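Uncharacterized protein VP1736 (Vibrio parahaemolyticus, PDB 3LXQ) is of unknown function but carries a sulfatase-family domain of the alkaline phosphatase clan. Local coordinates at residues Thr284-Ala289 and Phe300-Asp305; Leu88-Gln93 and Pro348-Leu353; Leu394-Pro399 and Ser404-Asp409. All blocks are in the same frame, centred on the assembly; numbering follows the deposited sequence.

In the fold
Strand 87-93, close to the start of the sulfatase-like domain, is met some 255 residues later by helix 346-353, so contact 2 closes a very long loop. Contact 1 lies wholly within that loop and closes a short one, from the end of helix 271-289 to strand 298-304. Strands 87-93 and 298-304 are parallel neighbours in the large mixed sheet, so contacts 1 and 2, with centres about 11 Å apart, tie helices to one sheet. Contact 3 follows in series. It closes a tight hairpin in a separate antiparallel sheet, its centre about 34 Å from that of contact 1, on the opposite side of the chain's centre.

Contact 1 (Thr284-Ala289 and Phe300-Asp305); sequences TFFDKA and FIVIAD
Three phenylalanines and a valine make this wholly apolar contact, with Phe285 and Phe286 reaching from the last turns of helix 271-289 to Phe300 and Val302 on strand 298-304. Phe286 and Phe300 form an edge-to-face pair: the rim of Phe286 is turned to the face of Phe300, with centroids 5.8 Å apart and planes at 65°. The same rim runs on to the valine, where Phe286 CE2 is 3.8 Å from Val302 CG2. Phe300 CB also lies beside this edge, near the plane of the Phe286 ring. Phe285 crosses Phe300 at a slant, its CE2 and CZ straddling Phe300 CE2 at 3.9 Å each; that atom sits in the plane of the Phe285 ring. Within the helix the two rings also touch, Phe285 CD2 standing 4.1 Å above the centre of one face of the Phe286 ring. With CG opposite the backbone N (chi1 176°), the Phe285 ring is thrown from the helix toward the strand. Further cover comes from helix 220-234, through Ala227 and Phe231 against Phe285, and from Ile328 on strand 322-328, which touches both Phe286 and Phe300. The helix and strand segments run antiparallel, at 173°, with 12.5 Å between their axes. Strand 241-246, helix 271-289 and strand 298-304 form a beta-alpha-beta crossover, the two strands flanking strand 87-93, and this aromatic cluster joins its helix to the central sheet of the alpha/beta fold of the alkaline phosphatase clan.

Contact 2 (Leu88-Gln93 and Pro348-Leu353); sequences LVILLQ and PTLLSL
Strand 87-93 and helix 346-353 come closest in backbone at Leu88 and Leu350, whose CA atoms are 7.7 Å apart, and side chains alone bridge the gap. These two leucines do most of the work, crossing at about a right angle. Leu88 CD1 rests on the flank of its partner, 3.9 Å from Leu350 CD2 and equally far from Leu350 CB, while the other methyl of Leu88, CD2, lies 4.2 Å from Leu350 CB. Leu88 extends from the strand with CG opposite the backbone N (chi1 175°), which carries both methyl groups to the helix. The second branch of Leu350 leans along the strand, and its CD1 meets Ile90 CD1 more loosely, at 4.4 Å. Ile165 of helix 165-171 touches Leu88 as well as Leu351, and Phe242 of strand 241-246 packs on Leu88 and Ile90, so the leucine pair belongs to a larger apolar core. Farther along the strand, Gln93 NE2 donates to Leu91 O over 2.9 Å; the nitrogen stands above the carbonyl plane and also bonds Tyr224 OH. Leu88 and Ile90 alternate along the strand with Val89, which touches Phe300. Helix 346-353 thus packs against the N-terminal end of strand 87-93, on the side of the sheet away from helix 271-289, within the layered alpha/beta/alpha arrangement of alkaline phosphatase-like folds.

Contact 3 (Leu394-Pro399 and Ser404-Asp409); sequences LVVLSP and STMEYD
The shortest polar bond here runs from Leu394 N to Met406 O, 2.7 Å long, with the donor tilted from the carbonyl plane. It belongs to a beta hairpin of strands 394-398 and 402-409, the third and fourth of a five-stranded antiparallel meander. Met406 N returns a bond to Leu394 O, and this hydrogen-bonded pair is followed two residues on by another, Val396 with Ser404. There Ser404 N reaches Val396 O over 2.9 Å in an almost straight line, 179° at the hydrogen, while Val396 N donates to Ser404 O. Between them lies the non-hydrogen-bonded pair Val395 and Thr405, where Val395 CA makes a CA-H...O contact of 3.5 Å to Ser404 O. Their side chains share one face of the sheet; Val395 packs there on Val424 and Ala428 of helix 422-441, and Thr405 OG1 is bonded to Leu418 O. The other face carries Leu394, Val396, Ser404 and the selenomethionine Met406. Leu394 and Met406 lie side by side and point the same way, and Leu394 CD2 also comes within 4.4 Å of Tyr408 CD1, obliquely to the ring. A bend at the end of the Met406 chain (chi3 -57°) turns its methyl back over the neighbouring strand, where CE settles 3.7 Å from Leu394 CD2 and 3.5 Å from Val396 CG2.

Contact 1 (Thr284-Ala289 and Phe300-Asp305)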
loop_
_atom_site.group_PDB
_atom_site.type_symbol
_atom_site.label_atom_id
_atom_site.label_comp_id
_atom_site.label_asym_id
_atom_site.label_seq_id
_atom_site.Cartn_x
_atom_site.Cartn_y
_atom_site.Cartn_z
ATOM N N THR A 284 -6.317 -19.334 6.775
ATOM C CA THR A 284 -7.684 -19.839 6.598
ATOM C C THR A 284 -8.376 -19.231 5.378
ATOM O O THR A 284 -9.183 -19.901 4.743
ATOM C CB THR A 284 -8.593 -19.653 7.859
ATOM O OG1 THR A 284 -8.808 -18.260 8.111
ATOM C CG2 THR A 284 -7.985 -20.314 9.090
ATOM N N PHE A 285 -8.062 -17.980 5.045
ATOM C CA PHE A 285 -8.567 -17.382 3.805
ATOM C C PHE A 285 -7.999 -18.083 2.578
ATOM O O PHE A 285 -8.754 -18.434 1.668
ATOM C CB PHE A 285 -8.262 -15.887 3.694
ATOM C CG PHE A 285 -8.690 -15.290 2.378
ATOM C CD1 PHE A 285 -10.004 -14.886 2.181
ATOM C CD2 PHE A 285 -7.793 -15.183 1.319
ATOM C CE1 PHE A 285 -10.409 -14.352 0.962
ATOM C CE2 PHE A 285 -8.195 -14.663 0.088
ATOM C CZ PHE A 285 -9.497 -14.243 -0.092
ATOM N N PHE A 286 -6.679 -18.271 2.547
ATOM C CA PHE A 286 -6.023 -18.882 1.377
ATOM C C PHE A 286 -6.314 -20.376 1.200
ATOM O O PHE A 286 -6.308 -20.879 0.066
ATOM C CB PHE A 286 -4.514 -18.596 1.345
ATOM C CG PHE A 286 -4.165 -17.273 0.705
ATOM C CD1 PHE A 286 -4.252 -17.107 -0.676
ATOM C CD2 PHE A 286 -3.771 -16.182 1.485
ATOM C CE1 PHE A 286 -3.949 -15.887 -1.273
ATOM C CE2 PHE A 286 -3.458 -14.951 0.891
ATOM C CZ PHE A 286 -3.554 -14.801 -0.483
ATOM N N ASP A 287 -6.575 -21.078 2.307
ATOM C CA ASP A 287 -6.968 -22.490 2.244
ATOM C C ASP A 287 -8.296 -22.624 1.512
ATOM O O ASP A 287 -8.529 -23.586 0.769
ATOM C CB ASP A 287 -7.101 -23.092 3.649
ATOM C CG ASP A 287 -5.761 -23.239 4.360
ATOM O OD1 ASP A 287 -4.708 -23.369 3.687
ATOM O OD2 ASP A 287 -5.775 -23.216 5.612
ATOM N N LYS A 288 -9.163 -21.650 1.753
ATOM C CA LYS A 288 -10.456 -21.568 1.110
ATOM C C LYS A 288 -10.293 -21.037 -0.299
ATOM O O LYS A 288 -10.877 -21.573 -1.237
ATOM C CB LYS A 288 -11.396 -20.672 1.925
ATOM C CG LYS A 288 -11.578 -21.140 3.373
ATOM C CD LYS A 288 -12.979 -20.881 3.909
ATOM C CE LYS A 288 -13.261 -19.401 4.133
ATOM N NZ LYS A 288 -14.719 -19.156 4.339
ATOM N N ALA A 289 -9.468 -20.001 -0.441
ATOM C CA ALA A 289 -9.244 -19.331 -1.720
ATOM C C ALA A 289 -8.744 -20.283 -2.812
ATOM O O ALA A 289 -9.158 -20.197 -3.976
ATOM C CB ALA A 289 -8.264 -18.167 -1.536
ATOM N N PHE A 300 -4.194 -11.590 -6.133
ATOM C CA PHE A 300 -4.252 -11.224 -4.730
ATOM C C PHE A 300 -2.961 -10.523 -4.346
ATOM O O PHE A 300 -1.883 -10.894 -4.820
ATOM C CB PHE A 300 -4.430 -12.471 -3.855
ATOM C CG PHE A 300 -5.682 -13.259 -4.155
ATOM C CD1 PHE A 300 -5.697 -14.214 -5.172
ATOM C CD2 PHE A 300 -6.839 -13.060 -3.412
ATOM C CE1 PHE A 300 -6.850 -14.951 -5.452
ATOM C CE2 PHE A 300 -8.014 -13.796 -3.686
ATOM C CZ PHE A 300 -8.013 -14.737 -4.705
ATOM N N ILE A 301 -3.071 -9.500 -3.500
ATOM C CA ILE A 301 -1.888 -8.898 -2.914
ATOM C C ILE A 301 -2.007 -8.890 -1.387
ATOM O O ILE A 301 -3.000 -8.468 -0.852
ATOM C CB ILE A 301 -1.517 -7.499 -3.558
ATOM C CG1 ILE A 301 -0.206 -6.960 -2.993
ATOM C CG2 ILE A 301 -2.636 -6.457 -3.399
ATOM C CD1 ILE A 301 0.326 -5.770 -3.770
ATOM N N VAL A 302 -1.003 -9.413 -0.703
ATOM C CA VAL A 302 -0.935 -9.301 0.754
ATOM C C VAL A 302 0.075 -8.198 1.015
ATOM O O VAL A 302 1.250 -8.347 0.699
ATOM C CB VAL A 302 -0.429 -10.585 1.442
ATOM C CG1 VAL A 302 -0.353 -10.382 2.966
ATOM C CG2 VAL A 302 -1.300 -11.800 1.090
ATOM N N ILE A 303 -0.386 -7.094 1.590
ATOM C CA ILE A 303 0.492 -5.957 1.854
ATOM C C ILE A 303 0.043 -5.214 3.122
ATOM O O ILE A 303 -1.155 -5.083 3.377
ATOM C CB ILE A 303 0.600 -5.012 0.609
ATOM C CG1 ILE A 303 1.799 -4.060 0.745
ATOM C CG2 ILE A 303 -0.718 -4.280 0.336
ATOM C CD1 ILE A 303 2.137 -3.274 -0.510
ATOM N N ALA A 304 1.002 -4.756 3.923
ATOM C CA ALA A 304 0.668 -3.960 5.107
ATOM C C ALA A 304 0.301 -2.521 4.727
ATOM O O ALA A 304 0.593 -2.050 3.608
ATOM C CB ALA A 304 1.814 -3.976 6.119
ATOM N N ASP A 305 -0.376 -1.839 5.645
ATOM C CA ASP A 305 -0.641 -0.410 5.486
ATOM C C ASP A 305 0.524 0.420 6.029
ATOM O O ASP A 305 0.727 1.554 5.598
ATOM C CB ASP A 305 -1.981 -0.010 6.126
ATOM C CG ASP A 305 -2.056 -0.331 7.612
ATOM O OD1 ASP A 305 -1.183 -1.052 8.149
ATOM O OD2 ASP A 305 -3.003 0.161 8.254
#

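Contact 2 (Leu88-Gln93 and Pro348-Leu353)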
loop_
_atom_site.group_PDB
_atom_site.type_symbol
_atom_site.label_atom_id
_atom_site.label_comp_id
_atom_site.label_asym_id
_atom_site.label_seq_id
_atom_site.Cartn_x
_atom_site.Cartn_y
_atom_site.Cartn_z
ATOM N N LEU A 88 -9.330 -8.306 -8.941
ATOM C CA LEU A 88 -8.254 -7.812 -8.081
ATOM C C LEU A 88 -8.637 -7.717 -6.600
ATOM O O LEU A 88 -9.531 -6.965 -6.221
ATOM C CB LEU A 88 -7.741 -6.458 -8.585
ATOM C CG LEU A 88 -6.703 -5.745 -7.724
ATOM C CD1 LEU A 88 -5.385 -6.518 -7.633
ATOM C CD2 LEU A 88 -6.476 -4.349 -8.268
ATOM N N VAL A 89 -7.926 -8.483 -5.775
ATOM C CA VAL A 89 -8.193 -8.537 -4.344
ATOM C C VAL A 89 -6.966 -8.004 -3.612
ATOM O O VAL A 89 -5.863 -8.555 -3.742
ATOM C CB VAL A 89 -8.568 -9.973 -3.884
ATOM C CG1 VAL A 89 -8.531 -10.103 -2.379
ATOM C CG2 VAL A 89 -9.951 -10.361 -4.416
ATOM N N ILE A 90 -7.167 -6.907 -2.883
ATOM C CA ILE A 90 -6.132 -6.343 -2.030
ATOM C C ILE A 90 -6.424 -6.691 -0.562
ATOM O O ILE A 90 -7.458 -6.316 -0.024
ATOM C CB ILE A 90 -6.034 -4.798 -2.200
ATOM C CG1 ILE A 90 -5.611 -4.439 -3.634
ATOM C CG2 ILE A 90 -5.050 -4.198 -1.170
ATOM C CD1 ILE A 90 -5.701 -2.922 -3.958
ATOM N N LEU A 91 -5.506 -7.411 0.076
ATOM C CA LEU A 91 -5.693 -7.846 1.454
ATOM C C LEU A 91 -4.739 -7.017 2.290
ATOM O O LEU A 91 -3.593 -7.414 2.513
ATOM C CB LEU A 91 -5.405 -9.344 1.613
ATOM C CG LEU A 91 -6.181 -10.293 0.695
ATOM C CD1 LEU A 91 -5.658 -11.740 0.806
ATOM C CD2 LEU A 91 -7.674 -10.232 0.983
ATOM N N LEU A 92 -5.224 -5.857 2.723
ATOM C CA LEU A 92 -4.416 -4.877 3.449
ATOM C C LEU A 92 -4.255 -5.283 4.914
ATOM O O LEU A 92 -5.233 -5.570 5.619
ATOM C CB LEU A 92 -4.995 -3.458 3.288
ATOM C CG LEU A 92 -4.208 -2.254 3.852
ATOM C CD1 LEU A 92 -2.852 -2.099 3.225
ATOM C CD2 LEU A 92 -4.995 -0.952 3.708
ATOM N N GLN A 93 -3.013 -5.332 5.361
ATOM C CA GLN A 93 -2.691 -5.909 6.652
ATOM C C GLN A 93 -2.366 -4.810 7.643
ATOM O O GLN A 93 -1.301 -4.176 7.562
ATOM C CB GLN A 93 -1.525 -6.893 6.527
ATOM C CG GLN A 93 -1.731 -7.965 5.478
ATOM C CD GLN A 93 -2.878 -8.899 5.827
ATOM O OE1 GLN A 93 -2.986 -9.352 6.961
ATOM N NE2 GLN A 93 -3.749 -9.174 4.857
ATOM N N PRO A 348 -0.124 0.682 -9.931
ATOM C CA PRO A 348 0.298 0.517 -11.346
ATOM C C PRO A 348 0.726 -0.912 -11.700
ATOM O O PRO A 348 0.412 -1.407 -12.791
ATOM C CB PRO A 348 1.489 1.492 -11.503
ATOM C CG PRO A 348 1.650 2.192 -10.170
ATOM C CD PRO A 348 0.502 1.860 -9.297
ATOM N N THR A 349 1.433 -1.572 -10.783
ATOM C CA THR A 349 1.802 -2.979 -10.970
ATOM C C THR A 349 0.580 -3.903 -11.097
ATOM O O THR A 349 0.524 -4.757 -12.001
ATOM C CB THR A 349 2.730 -3.473 -9.842
ATOM O OG1 THR A 349 3.889 -2.627 -9.764
ATOM C CG2 THR A 349 3.161 -4.923 -10.065
ATOM N N LEU A 350 -0.397 -3.719 -10.213
ATOM C CA LEU A 350 -1.568 -4.597 -10.164
ATOM C C LEU A 350 -2.473 -4.433 -11.383
ATOM O O LEU A 350 -2.942 -5.438 -11.946
ATOM C CB LEU A 350 -2.350 -4.389 -8.859
ATOM C CG LEU A 350 -1.599 -4.739 -7.560
ATOM C CD1 LEU A 350 -2.208 -4.022 -6.361
ATOM C CD2 LEU A 350 -1.527 -6.244 -7.326
ATOM N N LEU A 351 -2.705 -3.186 -11.803
ATOM C CA LEU A 351 -3.471 -2.921 -13.031
ATOM C C LEU A 351 -2.854 -3.622 -14.238
ATOM O O LEU A 351 -3.561 -4.145 -15.114
ATOM C CB LEU A 351 -3.559 -1.422 -13.323
ATOM C CG LEU A 351 -4.447 -0.535 -12.452
ATOM C CD1 LEU A 351 -4.453 0.860 -13.041
ATOM C CD2 LEU A 351 -5.882 -1.076 -12.311
ATOM N N SER A 352 -1.528 -3.622 -14.270
ATOM C CA SER A 352 -0.784 -4.221 -15.356
ATOM C C SER A 352 -0.965 -5.727 -15.322
ATOM O O SER A 352 -1.108 -6.358 -16.375
ATOM C CB SER A 352 0.694 -3.831 -15.259
ATOM O OG SER A 352 1.406 -4.130 -16.453
ATOM N N LEU A 353 -0.975 -6.299 -14.116
ATOM C CA LEU A 353 -1.155 -7.749 -13.943
ATOM C C LEU A 353 -2.560 -8.241 -14.272
ATOM O O LEU A 353 -2.742 -9.388 -14.711
ATOM C CB LEU A 353 -0.781 -8.181 -12.524
ATOM C CG LEU A 353 0.714 -8.317 -12.239
ATOM C CD1 LEU A 353 0.996 -8.321 -10.739
ATOM C CD2 LEU A 353 1.268 -9.571 -12.913
#

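Contact 3 (Leu394-Pro399 and Ser404-Asp409)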
loop_
_atom_site.group_PDB
_atom_site.type_symbol
_atom_site.label_atom_id
_atom_site.label_comp_id
_atom_site.label_asym_id
_atom_site.label_seq_id
_atom_site.Cartn_x
_atom_site.Cartn_y
_atom_site.Cartn_z
ATOM N N LEU A 394 20.626 7.826 0.968
ATOM C CA LEU A 394 19.379 8.150 1.631
ATOM C C LEU A 394 19.397 9.622 1.995
ATOM O O LEU A 394 20.311 10.090 2.690
ATOM C CB LEU A 394 19.191 7.292 2.889
ATOM C CG LEU A 394 18.161 7.734 3.934
ATOM C CD1 LEU A 394 16.727 7.525 3.463
ATOM C CD2 LEU A 394 18.424 6.977 5.232
ATOM N N VAL A 395 18.372 10.333 1.533
ATOM C CA VAL A 395 18.212 11.751 1.831
ATOM C C VAL A 395 16.973 11.974 2.671
ATOM O O VAL A 395 15.875 11.534 2.318
ATOM C CB VAL A 395 18.109 12.617 0.558
ATOM C CG1 VAL A 395 17.790 14.071 0.922
ATOM C CG2 VAL A 395 19.390 12.527 -0.265
ATOM N N VAL A 396 17.170 12.669 3.784
ATOM C CA VAL A 396 16.086 13.035 4.678
ATOM C C VAL A 396 15.946 14.557 4.788
ATOM O O VAL A 396 16.910 15.263 5.084
ATOM C CB VAL A 396 16.278 12.406 6.070
ATOM C CG1 VAL A 396 15.208 12.909 7.028
ATOM C CG2 VAL A 396 16.225 10.871 5.963
ATOM N N LEU A 397 14.731 15.037 4.551
ATOM C CA LEU A 397 14.391 16.453 4.638
ATOM C C LEU A 397 13.524 16.685 5.874
ATOM O O LEU A 397 12.520 15.997 6.078
ATOM C CB LEU A 397 13.608 16.893 3.389
ATOM C CG LEU A 397 14.180 16.519 2.026
ATOM C CD1 LEU A 397 13.254 17.035 0.940
ATOM C CD2 LEU A 397 15.602 17.079 1.849
ATOM N N SER A 398 13.920 17.652 6.697
ATOM C CA SER A 398 13.168 17.990 7.892
ATOM C C SER A 398 12.809 19.490 7.916
ATOM O O SER A 398 13.385 20.279 7.136
ATOM C CB SER A 398 13.961 17.576 9.143
ATOM O OG SER A 398 15.355 17.730 8.938
ATOM N N PRO A 399 11.873 19.899 8.815
ATOM C CA PRO A 399 11.524 21.324 8.958
ATOM C C PRO A 399 12.720 22.246 9.198
ATOM O O PRO A 399 13.754 21.818 9.728
ATOM C CB PRO A 399 10.594 21.335 10.175
ATOM C CG PRO A 399 9.961 19.979 10.159
ATOM C CD PRO A 399 11.053 19.052 9.705
ATOM N N SER A 404 19.652 16.110 5.551
ATOM C CA SER A 404 20.624 15.097 5.965
ATOM C C SER A 404 20.876 14.129 4.824
ATOM O O SER A 404 19.948 13.731 4.119
ATOM C CB SER A 404 20.135 14.330 7.195
ATOM O OG SER A 404 20.358 15.064 8.384
ATOM N N THR A 405 22.138 13.754 4.649
ATOM C CA THR A 405 22.529 12.868 3.562
ATOM C C THR A 405 23.292 11.668 4.118
ATOM O O THR A 405 24.259 11.832 4.875
ATOM C CB THR A 405 23.360 13.621 2.498
ATOM O OG1 THR A 405 24.508 14.228 3.114
ATOM C CG2 THR A 405 22.521 14.701 1.825
HETATM N N MSE A 406 22.847 10.466 3.752
HETATM C CA MSE A 406 23.364 9.232 4.352
HETATM C C MSE A 406 23.518 8.069 3.374
HETATM O O MSE A 406 22.935 8.064 2.290
HETATM C CB MSE A 406 22.467 8.790 5.516
HETATM C CG MSE A 406 22.559 9.664 6.763
HETATM SE SE MSE A 406 20.949 9.619 7.885
HETATM C CE MSE A 406 19.620 10.189 6.578
ATOM N N GLU A 407 24.332 7.094 3.774
ATOM C CA GLU A 407 24.421 5.806 3.102
ATOM C C GLU A 407 23.706 4.804 3.995
ATOM O O GLU A 407 23.952 4.757 5.202
ATOM C CB GLU A 407 25.881 5.389 2.898
ATOM N N TYR A 408 22.812 4.017 3.407
ATOM C CA TYR A 408 22.031 3.062 4.177
ATOM C C TYR A 408 22.574 1.642 4.058
ATOM O O TYR A 408 22.772 1.127 2.959
ATOM C CB TYR A 408 20.560 3.130 3.773
ATOM C CG TYR A 408 19.634 2.295 4.620
ATOM C CD1 TYR A 408 19.255 2.708 5.898
ATOM C CD2 TYR A 408 19.118 1.097 4.136
ATOM C CE1 TYR A 408 18.398 1.939 6.669
ATOM C CE2 TYR A 408 18.261 0.326 4.896
ATOM C CZ TYR A 408 17.905 0.747 6.159
ATOM O OH TYR A 408 17.048 -0.031 6.893
ATOM N N ASP A 409 22.833 1.031 5.209
ATOM C CA ASP A 409 23.295 -0.345 5.274
ATOM C C ASP A 409 22.068 -1.230 5.375
ATOM O O ASP A 409 21.379 -1.232 6.389
ATOM C CB ASP A 409 24.214 -0.544 6.486
ATOM C CG ASP A 409 24.986 -1.850 6.434
ATOM O OD1 ASP A 409 24.670 -2.727 5.600
ATOM O OD2 ASP A 409 25.924 -1.997 7.245
#